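Local coordinates for protein DNA polymerase III subunit delta (Bacillus subtilis, PDB 3ZH9) that probably serves as the wrench that opens the beta sliding clamp within the ATP-driven clamp-loader complex, allowing the clamp to be placed on primed DNA, at residues 154-159 with 164-169; 193-198 with 208-213; 224-229 with 334-339; 312-317 with 327-332. One frame throughout, in Å; residues are numbered along the deposited sequence.

Interaction 1 of 4, residues 154-159 with 164-169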
loop_
_atom_site.group_PDB
_atom_site.type_symbol
_atom_site.label_atom_id
_atom_site.label_comp_id
_atom_site.label_asym_id
_atom_site.label_seq_id
_atom_site.Cartn_x
_atom_site.Cartn_y
_atom_site.Cartn_z
ATOM N N PHE A 154 -2.016 13.705 -0.992
ATOM C CA PHE A 154 -1.576 13.000 0.199
ATOM C C PHE A 154 -0.150 13.392 0.599
ATOM O O PHE A 154 0.130 13.627 1.770
ATOM C CB PHE A 154 -1.661 11.499 -0.017
ATOM C CG PHE A 154 -0.913 10.704 1.005
ATOM C CD1 PHE A 154 -1.531 10.299 2.168
ATOM C CD2 PHE A 154 0.416 10.350 0.791
ATOM C CE1 PHE A 154 -0.840 9.562 3.116
ATOM C CE2 PHE A 154 1.110 9.613 1.728
ATOM C CZ PHE A 154 0.477 9.218 2.897
ATOM N N THR A 155 0.745 13.442 -0.385
ATOM C CA THR A 155 2.148 13.822 -0.168
ATOM C C THR A 155 2.275 15.256 0.352
ATOM O O THR A 155 3.022 15.533 1.286
ATOM C CB THR A 155 2.950 13.690 -1.475
ATOM O OG1 THR A 155 2.779 12.371 -2.006
ATOM C CG2 THR A 155 4.447 13.941 -1.249
ATOM N N VAL A 156 1.527 16.169 -0.257
ATOM C CA VAL A 156 1.535 17.553 0.177
ATOM C C VAL A 156 1.060 17.692 1.620
ATOM O O VAL A 156 1.669 18.410 2.426
ATOM C CB VAL A 156 0.689 18.429 -0.770
ATOM C CG1 VAL A 156 0.396 19.808 -0.139
ATOM C CG2 VAL A 156 1.406 18.582 -2.114
ATOM N N ASN A 157 -0.019 16.992 1.953
ATOM C CA ASN A 157 -0.564 17.064 3.297
ATOM C C ASN A 157 0.343 16.364 4.283
ATOM O O ASN A 157 0.401 16.737 5.438
ATOM C CB ASN A 157 -1.962 16.454 3.354
ATOM C CG ASN A 157 -3.001 17.338 2.711
ATOM O OD1 ASN A 157 -2.955 18.563 2.846
ATOM N ND2 ASN A 157 -3.945 16.724 1.997
ATOM N N LEU A 158 1.044 15.337 3.821
ATOM C CA LEU A 158 1.930 14.597 4.700
ATOM C C LEU A 158 3.045 15.509 5.232
ATOM O O LEU A 158 3.341 15.495 6.423
ATOM C CB LEU A 158 2.513 13.379 3.984
ATOM C CG LEU A 158 3.402 12.521 4.874
ATOM C CD1 LEU A 158 2.634 12.124 6.109
ATOM C CD2 LEU A 158 3.924 11.284 4.131
ATOM N N ALA A 159 3.655 16.295 4.347
ATOM C CA ALA A 159 4.679 17.260 4.749
ATOM C C ALA A 159 4.195 18.174 5.880
ATOM O O ALA A 159 4.932 18.460 6.826
ATOM C CB ALA A 159 5.157 18.095 3.526
ATOM N N LYS A 164 6.430 20.964 7.775
ATOM C CA LYS A 164 7.116 21.404 6.568
ATOM C C LYS A 164 6.103 21.592 5.456
ATOM O O LYS A 164 4.918 21.317 5.639
ATOM C CB LYS A 164 8.167 20.373 6.141
ATOM C CG LYS A 164 9.211 20.091 7.204
ATOM C CD LYS A 164 9.935 21.384 7.587
ATOM C CE LYS A 164 10.963 21.137 8.676
ATOM N NZ LYS A 164 11.763 22.368 8.965
ATOM N N THR A 165 6.572 22.043 4.297
ATOM C CA THR A 165 5.717 22.143 3.124
ATOM C C THR A 165 6.426 21.580 1.899
ATOM O O THR A 165 7.653 21.459 1.874
ATOM C CB THR A 165 5.331 23.589 2.837
ATOM O OG1 THR A 165 6.521 24.353 2.611
ATOM C CG2 THR A 165 4.567 24.180 4.019
ATOM N N ILE A 166 5.644 21.204 0.896
ATOM C CA ILE A 166 6.197 20.747 -0.369
ATOM C C ILE A 166 5.270 21.199 -1.483
ATOM O O ILE A 166 4.061 21.016 -1.393
ATOM C CB ILE A 166 6.442 19.202 -0.377
ATOM C CG1 ILE A 166 7.194 18.770 -1.639
ATOM C CG2 ILE A 166 5.137 18.411 -0.173
ATOM C CD1 ILE A 166 7.700 17.308 -1.601
ATOM N N GLY A 167 5.831 21.837 -2.503
ATOM C CA GLY A 167 5.044 22.335 -3.620
ATOM C C GLY A 167 4.559 21.171 -4.458
ATOM O O GLY A 167 5.068 20.057 -4.318
ATOM N N THR A 168 3.585 21.409 -5.333
ATOM C CA THR A 168 3.005 20.303 -6.089
ATOM C C THR A 168 3.989 19.699 -7.091
ATOM O O THR A 168 3.985 18.497 -7.303
ATOM C CB THR A 168 1.634 20.650 -6.755
ATOM O OG1 THR A 168 1.827 21.049 -8.115
ATOM C CG2 THR A 168 0.927 21.745 -5.992
ATOM N N GLU A 169 4.852 20.515 -7.682
ATOM C CA GLU A 169 5.844 19.983 -8.616
ATOM C C GLU A 169 6.827 19.018 -7.923
ATOM O O GLU A 169 7.100 17.939 -8.425
ATOM C CB GLU A 169 6.602 21.119 -9.303
ATOM C CG GLU A 169 7.543 20.660 -10.409
ATOM C CD GLU A 169 8.352 21.813 -11.011
ATOM O OE1 GLU A 169 8.313 22.929 -10.447
ATOM O OE2 GLU A 169 9.033 21.601 -12.043
HETATM O O HOH W 1 2.775 20.968 2.105
#

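Interaction 2 of 4, residues 193-198 with 208-213. With SO4 (sulfate ion), chain H; SO4 (sulfate ion), chain M.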
loop_
_atom_site.group_PDB
_atom_site.type_symbol
_atom_site.label_atom_id
_atom_site.label_comp_id
_atom_site.label_asym_id
_atom_site.label_seq_id
_atom_site.Cartn_x
_atom_site.Cartn_y
_atom_site.Cartn_z
ATOM N N CYS A 193 12.121 15.913 5.367
ATOM C CA CYS A 193 11.856 16.883 6.424
ATOM C C CYS A 193 13.072 17.061 7.315
ATOM O O CYS A 193 13.388 18.173 7.688
ATOM C CB CYS A 193 10.626 16.490 7.253
ATOM S SG CYS A 193 9.078 16.615 6.332
ATOM N N THR A 194 13.758 15.960 7.629
ATOM C CA THR A 194 15.000 15.998 8.402
ATOM C C THR A 194 16.099 16.688 7.612
ATOM O O THR A 194 16.771 17.590 8.114
ATOM C CB THR A 194 15.473 14.579 8.780
ATOM O OG1 THR A 194 14.481 13.953 9.599
ATOM C CG2 THR A 194 16.810 14.625 9.549
ATOM N N PHE A 195 16.251 16.280 6.359
ATOM C CA PHE A 195 17.301 16.791 5.467
ATOM C C PHE A 195 17.341 18.313 5.365
ATOM O O PHE A 195 18.413 18.902 5.414
ATOM C CB PHE A 195 17.147 16.198 4.061
ATOM C CG PHE A 195 18.235 16.628 3.101
ATOM C CD1 PHE A 195 19.528 16.172 3.256
ATOM C CD2 PHE A 195 17.964 17.489 2.053
ATOM C CE1 PHE A 195 20.524 16.561 2.387
ATOM C CE2 PHE A 195 18.970 17.884 1.180
ATOM C CZ PHE A 195 20.238 17.421 1.351
ATOM N N ILE A 196 16.182 18.953 5.212
ATOM C CA ILE A 196 16.173 20.383 4.930
ATOM C C ILE A 196 16.414 21.227 6.190
ATOM O O ILE A 196 16.482 22.448 6.119
ATOM C CB ILE A 196 14.893 20.840 4.184
ATOM C CG1 ILE A 196 13.645 20.684 5.057
ATOM C CG2 ILE A 196 14.718 20.042 2.870
ATOM C CD1 ILE A 196 12.395 21.198 4.363
ATOM N N GLY A 197 16.542 20.564 7.334
ATOM C CA GLY A 197 16.925 21.234 8.569
ATOM C C GLY A 197 15.956 22.327 8.988
ATOM O O GLY A 197 14.770 22.069 9.201
ATOM N N ASP A 198 16.472 23.551 9.097
ATOM C CA ASP A 198 15.698 24.698 9.556
ATOM C C ASP A 198 14.731 25.180 8.497
ATOM O O ASP A 198 13.754 25.862 8.801
ATOM C CB ASP A 198 16.628 25.856 9.917
ATOM C CG ASP A 198 17.243 25.706 11.295
ATOM O OD1 ASP A 198 16.549 25.180 12.194
ATOM O OD2 ASP A 198 18.416 26.117 11.477
ATOM N N LYS A 208 15.140 15.685 -5.870
ATOM C CA LYS A 208 16.040 15.089 -6.855
ATOM C C LYS A 208 17.382 14.717 -6.269
ATOM O O LYS A 208 17.965 13.724 -6.674
ATOM C CB LYS A 208 16.276 16.039 -8.031
ATOM C CG LYS A 208 15.029 16.321 -8.881
ATOM C CD LYS A 208 15.388 17.290 -10.019
ATOM C CE LYS A 208 14.388 17.202 -11.169
ATOM N NZ LYS A 208 14.561 18.291 -12.190
ATOM N N MET A 209 17.910 15.515 -5.341
ATOM C CA MET A 209 19.244 15.187 -4.851
ATOM C C MET A 209 19.181 14.042 -3.847
ATOM O O MET A 209 20.056 13.181 -3.819
ATOM C CB MET A 209 19.985 16.405 -4.289
ATOM C CG MET A 209 19.485 16.929 -2.966
ATOM S SD MET A 209 20.467 18.378 -2.409
ATOM C CE MET A 209 19.947 19.599 -3.607
ATOM N N LEU A 210 18.124 14.008 -3.050
ATOM C CA LEU A 210 18.104 13.050 -1.950
ATOM C C LEU A 210 17.444 11.711 -2.305
ATOM O O LEU A 210 17.869 10.672 -1.813
ATOM C CB LEU A 210 17.448 13.664 -0.711
ATOM C CG LEU A 210 17.630 12.861 0.586
ATOM C CD1 LEU A 210 19.094 12.899 1.086
ATOM C CD2 LEU A 210 16.683 13.375 1.659
ATOM N N VAL A 211 16.437 11.732 -3.178
ATOM C CA VAL A 211 15.554 10.569 -3.347
ATOM C C VAL A 211 15.912 9.786 -4.592
ATOM O O VAL A 211 15.814 10.311 -5.709
ATOM C CB VAL A 211 14.072 10.975 -3.447
ATOM C CG1 VAL A 211 13.178 9.749 -3.689
ATOM C CG2 VAL A 211 13.612 11.722 -2.207
ATOM N N ALA A 212 16.342 8.536 -4.405
ATOM C CA ALA A 212 16.757 7.710 -5.537
ATOM C C ALA A 212 15.549 7.107 -6.261
ATOM O O ALA A 212 14.616 6.603 -5.631
ATOM C CB ALA A 212 17.705 6.600 -5.082
ATOM N N ARG A 213 15.580 7.150 -7.586
ATOM C CA ARG A 213 14.559 6.488 -8.393
ATOM C C ARG A 213 14.548 5.012 -8.037
ATOM O O ARG A 213 15.585 4.356 -8.065
ATOM C CB ARG A 213 14.867 6.689 -9.865
ATOM C CG ARG A 213 13.702 6.415 -10.789
ATOM C CD ARG A 213 14.061 6.777 -12.233
ATOM N NE ARG A 213 14.198 8.225 -12.385
ATOM C CZ ARG A 213 13.304 9.012 -12.982
ATOM N NH1 ARG A 213 12.195 8.502 -13.514
ATOM N NH2 ARG A 213 13.524 10.317 -13.057
HETATM S S SO4 H . 18.725 8.602 -8.939
HETATM O O1 SO4 H . 19.175 9.931 -8.500
HETATM O O2 SO4 H . 17.268 8.607 -8.993
HETATM O O3 SO4 H . 19.163 7.566 -8.002
HETATM O O4 SO4 H . 19.280 8.340 -10.270
HETATM S S SO4 M . 15.952 12.907 -11.269
HETATM O O1 SO4 M . 15.236 12.932 -9.979
HETATM O O2 SO4 M . 15.105 12.301 -12.298
HETATM O O3 SO4 M . 17.186 12.125 -11.158
HETATM O O4 SO4 M . 16.309 14.271 -11.661
#

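Interaction 3 of 4, residues 224-229 with 334-339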
loop_
_atom_site.group_PDB
_atom_site.type_symbol
_atom_site.label_atom_id
_atom_site.label_comp_id
_atom_site.label_asym_id
_atom_site.label_seq_id
_atom_site.Cartn_x
_atom_site.Cartn_y
_atom_site.Cartn_z
ATOM N N ASN A 224 9.243 1.472 -20.992
ATOM C CA ASN A 224 8.767 2.578 -21.831
ATOM C C ASN A 224 9.744 2.908 -22.945
ATOM O O ASN A 224 9.366 3.015 -24.109
ATOM C CB ASN A 224 8.518 3.835 -21.011
ATOM C CG ASN A 224 7.114 3.906 -20.487
ATOM O OD1 ASN A 224 6.219 3.211 -20.975
ATOM N ND2 ASN A 224 6.907 4.743 -19.483
ATOM N N LYS A 225 11.007 3.071 -22.575
ATOM C CA LYS A 225 12.039 3.440 -23.529
ATOM C C LYS A 225 12.167 2.402 -24.624
ATOM O O LYS A 225 12.340 2.746 -25.792
ATOM C CB LYS A 225 13.368 3.636 -22.813
ATOM C CG LYS A 225 13.337 4.790 -21.843
ATOM C CD LYS A 225 12.862 6.061 -22.542
ATOM C CE LYS A 225 12.480 7.140 -21.531
ATOM N NZ LYS A 225 11.982 8.383 -22.194
ATOM N N ILE A 226 12.063 1.131 -24.253
ATOM C CA ILE A 226 12.205 0.064 -25.229
ATOM C C ILE A 226 11.057 0.037 -26.230
ATOM O O ILE A 226 11.284 0.060 -27.441
ATOM C CB ILE A 226 12.342 -1.312 -24.565
ATOM C CG1 ILE A 226 13.772 -1.505 -24.053
ATOM C CG2 ILE A 226 12.002 -2.408 -25.565
ATOM C CD1 ILE A 226 13.936 -2.709 -23.140
ATOM N N VAL A 227 9.829 -0.010 -25.727
ATOM C CA VAL A 227 8.658 -0.027 -26.602
ATOM C C VAL A 227 8.549 1.247 -27.452
ATOM O O VAL A 227 7.870 1.253 -28.472
ATOM C CB VAL A 227 7.336 -0.275 -25.822
ATOM C CG1 VAL A 227 6.857 0.994 -25.137
ATOM C CG2 VAL A 227 6.261 -0.797 -26.767
ATOM N N ASN A 228 9.239 2.309 -27.041
ATOM C CA ASN A 228 9.252 3.571 -27.784
ATOM C C ASN A 228 10.462 3.762 -28.707
ATOM O O ASN A 228 10.693 4.862 -29.217
ATOM C CB ASN A 228 9.138 4.757 -26.823
ATOM C CG ASN A 228 7.754 4.879 -26.207
ATOM O OD1 ASN A 228 6.737 4.706 -26.886
ATOM N ND2 ASN A 228 7.708 5.180 -24.916
ATOM N N ARG A 229 11.229 2.693 -28.915
ATOM C CA ARG A 229 12.363 2.705 -29.845
ATOM C C ARG A 229 13.493 3.669 -29.458
ATOM O O ARG A 229 14.353 3.980 -30.283
ATOM C CB ARG A 229 11.887 2.993 -31.275
ATOM N N LEU A 334 18.256 -6.511 -26.487
ATOM C CA LEU A 334 18.570 -6.202 -27.880
ATOM C C LEU A 334 17.499 -6.755 -28.832
ATOM O O LEU A 334 17.011 -6.035 -29.700
ATOM C CB LEU A 334 19.972 -6.701 -28.262
ATOM C CG LEU A 334 21.121 -5.941 -27.587
ATOM C CD1 LEU A 334 22.472 -6.508 -27.989
ATOM C CD2 LEU A 334 21.049 -4.442 -27.886
ATOM N N GLN A 335 17.128 -8.021 -28.664
ATOM C CA GLN A 335 15.987 -8.571 -29.400
ATOM C C GLN A 335 14.783 -7.619 -29.332
ATOM O O GLN A 335 14.231 -7.239 -30.362
ATOM C CB GLN A 335 15.603 -9.954 -28.868
ATOM N N LEU A 336 14.394 -7.218 -28.122
ATOM C CA LEU A 336 13.258 -6.308 -27.941
ATOM C C LEU A 336 13.407 -5.005 -28.714
ATOM O O LEU A 336 12.415 -4.417 -29.151
ATOM C CB LEU A 336 13.048 -5.964 -26.462
ATOM C CG LEU A 336 12.542 -7.046 -25.514
ATOM C CD1 LEU A 336 11.939 -6.403 -24.267
ATOM C CD2 LEU A 336 11.522 -7.918 -26.213
ATOM N N LEU A 337 14.642 -4.539 -28.858
ATOM C CA LEU A 337 14.898 -3.243 -29.483
ATOM C C LEU A 337 14.836 -3.291 -31.012
ATOM O O LEU A 337 14.419 -2.322 -31.654
ATOM C CB LEU A 337 16.239 -2.685 -29.015
ATOM C CG LEU A 337 16.249 -2.155 -27.585
ATOM C CD1 LEU A 337 17.642 -2.314 -26.979
ATOM C CD2 LEU A 337 15.778 -0.690 -27.544
ATOM N N LYS A 338 15.261 -4.413 -31.588
ATOM C CA LYS A 338 15.130 -4.637 -33.023
ATOM C C LYS A 338 13.669 -4.927 -33.345
ATOM O O LYS A 338 13.093 -4.338 -34.259
ATOM C CB LYS A 338 16.008 -5.807 -33.471
ATOM N N ARG A 339 13.076 -5.829 -32.567
ATOM C CA ARG A 339 11.685 -6.240 -32.746
ATOM C C ARG A 339 10.692 -5.172 -32.275
ATOM O O ARG A 339 10.862 -3.979 -32.541
ATOM C CB ARG A 339 11.430 -7.557 -32.006
#

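Interaction 4 of 4, residues 312-317 with 327-332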
loop_
_atom_site.group_PDB
_atom_site.type_symbol
_atom_site.label_atom_id
_atom_site.label_comp_id
_atom_site.label_asym_id
_atom_site.label_seq_id
_atom_site.Cartn_x
_atom_site.Cartn_y
_atom_site.Cartn_z
ATOM N N ALA A 312 10.767 -16.596 -19.172
ATOM C CA ALA A 312 10.758 -17.844 -18.402
ATOM C C ALA A 312 11.951 -18.697 -18.803
ATOM O O ALA A 312 12.597 -19.320 -17.960
ATOM C CB ALA A 312 9.454 -18.623 -18.621
ATOM N N VAL A 313 12.241 -18.724 -20.098
ATOM C CA VAL A 313 13.410 -19.438 -20.579
ATOM C C VAL A 313 14.669 -18.839 -19.963
ATOM O O VAL A 313 15.538 -19.569 -19.491
ATOM C CB VAL A 313 13.523 -19.441 -22.123
ATOM C CG1 VAL A 313 14.868 -20.049 -22.547
ATOM C CG2 VAL A 313 12.374 -20.233 -22.749
ATOM N N MET A 314 14.762 -17.512 -19.948
ATOM C CA MET A 314 15.951 -16.864 -19.394
ATOM C C MET A 314 16.107 -17.183 -17.914
ATOM O O MET A 314 17.219 -17.385 -17.418
ATOM C CB MET A 314 15.887 -15.354 -19.591
ATOM C CG MET A 314 17.109 -14.630 -19.043
ATOM S SD MET A 314 16.893 -12.847 -19.178
ATOM C CE MET A 314 16.649 -12.710 -20.945
ATOM N N ASP A 315 14.986 -17.216 -17.204
ATOM C CA ASP A 315 15.014 -17.540 -15.786
ATOM C C ASP A 315 15.640 -18.914 -15.579
ATOM O O ASP A 315 16.429 -19.118 -14.665
ATOM C CB ASP A 315 13.603 -17.500 -15.190
ATOM C CG ASP A 315 13.584 -17.890 -13.729
ATOM O OD1 ASP A 315 13.964 -17.054 -12.884
ATOM O OD2 ASP A 315 13.200 -19.037 -13.425
ATOM N N TYR A 316 15.284 -19.856 -16.441
ATOM C CA TYR A 316 15.802 -21.210 -16.339
ATOM C C TYR A 316 17.275 -21.279 -16.737
ATOM O O TYR A 316 18.069 -21.966 -16.096
ATOM C CB TYR A 316 14.972 -22.156 -17.204
ATOM C CG TYR A 316 15.565 -23.540 -17.327
ATOM C CD1 TYR A 316 15.445 -24.458 -16.295
ATOM C CD2 TYR A 316 16.246 -23.926 -18.475
ATOM C CE1 TYR A 316 15.985 -25.725 -16.398
ATOM C CE2 TYR A 316 16.793 -25.188 -18.589
ATOM C CZ TYR A 316 16.660 -26.086 -17.548
ATOM O OH TYR A 316 17.200 -27.350 -17.654
ATOM N N GLU A 317 17.639 -20.566 -17.797
ATOM C CA GLU A 317 19.014 -20.566 -18.278
ATOM C C GLU A 317 19.956 -19.857 -17.302
ATOM O O GLU A 317 21.164 -20.115 -17.284
ATOM C CB GLU A 317 19.091 -19.940 -19.671
ATOM C CG GLU A 317 18.575 -20.850 -20.776
ATOM C CD GLU A 317 18.507 -20.159 -22.128
ATOM O OE1 GLU A 317 18.466 -18.909 -22.158
ATOM O OE2 GLU A 317 18.490 -20.869 -23.159
ATOM N N LEU A 327 24.926 -11.265 -20.199
ATOM C CA LEU A 327 24.856 -11.452 -21.642
ATOM C C LEU A 327 23.471 -11.925 -22.064
ATOM O O LEU A 327 22.911 -11.425 -23.040
ATOM C CB LEU A 327 25.913 -12.454 -22.117
ATOM C CG LEU A 327 25.763 -12.812 -23.597
ATOM C CD1 LEU A 327 26.107 -11.608 -24.463
ATOM C CD2 LEU A 327 26.599 -14.033 -23.977
ATOM N N LEU A 328 22.929 -12.901 -21.339
ATOM C CA LEU A 328 21.557 -13.345 -21.569
ATOM C C LEU A 328 20.613 -12.145 -21.583
ATOM O O LEU A 328 19.773 -12.014 -22.473
ATOM C CB LEU A 328 21.120 -14.350 -20.498
ATOM C CG LEU A 328 21.688 -15.773 -20.601
ATOM C CD1 LEU A 328 21.274 -16.612 -19.401
ATOM C CD2 LEU A 328 21.261 -16.450 -21.900
ATOM N N LEU A 329 20.776 -11.256 -20.606
ATOM C CA LEU A 329 19.902 -10.095 -20.488
ATOM C C LEU A 329 20.140 -9.105 -21.621
ATOM O O LEU A 329 19.195 -8.533 -22.160
ATOM C CB LEU A 329 20.084 -9.412 -19.132
ATOM C CG LEU A 329 18.955 -9.541 -18.100
ATOM C CD1 LEU A 329 19.402 -8.973 -16.765
ATOM C CD2 LEU A 329 17.663 -8.863 -18.558
ATOM N N GLU A 330 21.407 -8.902 -21.975
ATOM C CA GLU A 330 21.760 -8.019 -23.081
ATOM C C GLU A 330 21.082 -8.471 -24.373
ATOM O O GLU A 330 20.474 -7.667 -25.071
ATOM C CB GLU A 330 23.284 -7.980 -23.286
ATOM C CG GLU A 330 24.034 -7.016 -22.370
ATOM C CD GLU A 330 25.551 -7.140 -22.507
ATOM O OE1 GLU A 330 26.012 -8.051 -23.234
ATOM O OE2 GLU A 330 26.277 -6.332 -21.882
ATOM N N LEU A 331 21.212 -9.759 -24.692
ATOM C CA LEU A 331 20.586 -10.339 -25.883
ATOM C C LEU A 331 19.072 -10.124 -25.900
ATOM O O LEU A 331 18.520 -9.636 -26.889
ATOM C CB LEU A 331 20.912 -11.832 -25.981
ATOM C CG LEU A 331 22.392 -12.147 -26.196
ATOM C CD1 LEU A 331 22.668 -13.635 -26.024
ATOM C CD2 LEU A 331 22.861 -11.652 -27.562
ATOM N N PHE A 332 18.410 -10.483 -24.802
ATOM C CA PHE A 332 16.973 -10.251 -24.644
ATOM C C PHE A 332 16.576 -8.803 -24.951
ATOM O O PHE A 332 15.685 -8.542 -25.769
ATOM C CB PHE A 332 16.530 -10.616 -23.226
ATOM C CG PHE A 332 15.106 -10.210 -22.909
ATOM C CD1 PHE A 332 14.029 -10.919 -23.437
ATOM C CD2 PHE A 332 14.849 -9.117 -22.090
ATOM C CE1 PHE A 332 12.720 -10.535 -23.160
ATOM C CE2 PHE A 332 13.538 -8.730 -21.799
ATOM C CZ PHE A 332 12.474 -9.441 -22.332
#

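Interaction 1 of 4, residues 154-159 with 164-169
In the small helical domain that follows the parallel sheet of the AAA+-like part, Ala159 and Val156 near the end of helix 148-160 pack against Ile166 of the short strand 165-166. The CG2 branch of Ile166 does most of the work. Ile166 CG2 points at the helix and lies 3.7 Å from Ala159 CB, with Val156 CA equally near. This follows from the first torsion of Ile166, which puts CG1 anti to the backbone N (chi1 -172°) and leaves CG2 between N and the carbonyl carbon. Val156, one turn earlier in the helix, rests its CG2 3.7 Å from Ile166 O.

Two polar links tie the backbones. Lys164 N donates to Ala159 O at 3.1 Å, reaching it from above the carbonyl plane, 41° out of it. Farther along, one water donates to Val156 O (2.8 Å) and accepts from Ile166 N (3.1 Å), bridging two groups that do not meet directly. Thr165 pairs by its backbone with Glu200 and Ile202, and Gly167 then takes the N-cap position of helix 168-177. Such a tight helix-turn-strand-helix connection, closed by a two-stranded parallel pair, is consistent with the lid domain of AAA+ clamp-loader subunits.

Interaction 2 of 4, residues 193-198 with 208-213
With CG anti to the backbone N in both residues (chi1 -177° in Phe195, -168° in Leu210), the side chains of Phe195 and Leu210 extend from the ends of helices 182-195 and 204-210 and slide past each other in opposite directions. Leu210 reaches Phe195 with both methyls. Leu210 CD2 lies against the base of the aromatic side chain, 3.7 Å from Phe195 CB, while CD1 sits over one face of the ring, offset toward the rim. This is a CH-pi contact, with Leu210 CD1 4.3 Å from the centroid of the Phe195 ring. Met209 crosses Phe195 at about a right angle; its SD comes obliquely to the far end of the ring, 3.9 Å from Phe195 CZ, in a Met-aromatic contact.

An alanine in place of Leu210 would lack both methyls and would probably leave the Phe195 ring without the methyl over one of its faces, freer to turn beside Met209. Beyond the helix end, Arg213 N donates to O2 of the chain H sulfate at 2.6 Å. The Arg213 guanidinium meets the chain M sulfate at its edge, with NH2 2.6 Å from O2 of that ion.

No hydrogen bond joins the two helix ends, so this surface contact rests on dispersion and weak aromatic interactions, whereas the anions, probably from the crystallisation liquor, are held by polar N-H groups.

Interaction 3 of 4, residues 224-229 with 334-339
Ile226, Leu337 and Leu336 join the C-terminal ends of helices 215-227 and 325-338 within the all-helical C-terminal domain, which in clamp loaders generally forms the collar of the assembly. Ile226 is the centre of the contact and the residue most deeply covered by it. Its two branches take separate partners. With CG1 at chi1 -79°, Ile226 CG2 stands anti to the backbone N and lies 3.8 Å from Leu336 CB; Leu336 O is also near this methyl. The CG1 branch of Ile226 turns to the other neighbour and comes within 4.1 Å of Leu337 CD2.

The leucines approach differently. Leu336 sets its CB toward the opposing helix, and its side chain is crossed at a slant by that of Ile226. Leu337 starts off to one side and reaches back with CD2, meeting the isoleucine at about a right angle. The CA of Leu337 is nonetheless the nearest to that of Ile226, at 6.0 Å. Ser234 of helix 231-243 touches both Ile226 and Leu337, which brings a third helix to the junction.

The side-chain contacts are apolar, and no hydrogen bond crosses between the segments. Helix 215-227 closes just beyond them in a Schellman motif, with Arg229 at positive phi as its C-prime residue and Arg229 N bonded to Ile226 O at 3.0 Å.

Interaction 4 of 4, residues 312-317 with 327-332
Segments 312-317 and 327-332 run antiparallel, the axes of these short segments inclined at 165° and 10.8 Å apart, with Met314 and Leu328 closest at the CA atoms (7.0 Å). Met314 spans the wide interval between the backbones. Its chain runs straight across with CG anti to the backbone N (chi1 -179°), then bends at the last torsion. On the way, Met314 CG passes 4.3 Å from Leu328 CB. The sulfur follows, with Met314 SD 4.0 Å from Leu329 CG, the two side chains crossing at about a right angle. The terminal methyl ends beside Phe332, but that spacing is modelled too short to be relied on.

One turn farther along, Glu317 meets Leu328 through its aliphatic part as well as its carboxylate. Leu328 CD1 lies 4.0 Å from Glu317 CB, and the other methyl, CD2, lies 3.7 Å from Glu317 OE1. Helix 248-269 adds a third wall, with Met252 touching Met314 and Ile255 touching Leu329.

An alanine at Met314 would end at CB, and is likely to open a gap between the helices and strip Leu329 of its sulfur neighbour. The link between these segments is thus almost wholly hydrophobic: much of it rests on the reach of the Met314 thioether chain, with Leu328 packing on Glu317 beside it and the charged group of Glu317 at the margin.

In the fold
The contacts fall into two pairs; interaction 1 closes before interaction 2 opens, and both precede interactions 3 and 4. Interactions 1 and 2 lie 13 Å apart between centres and touch: Lys164 NZ of the first probably hydrogen-bonds Gly197 O of the second, and helix 168-177, begun in interaction 1, is followed directly by helix 182-195, which ends in interaction 2. Interactions 3 and 4, 16 Å apart between centres, belong to the all-helical C-terminal domain. Both use helix 325-338, and interaction 4 is nested in the loop that interaction 3 closes. The pairs stand 34 to 42 Å apart between centres, yet the short connection from helix 204-210 to helix 215-227 probably links the lid-like domain to the collar domain.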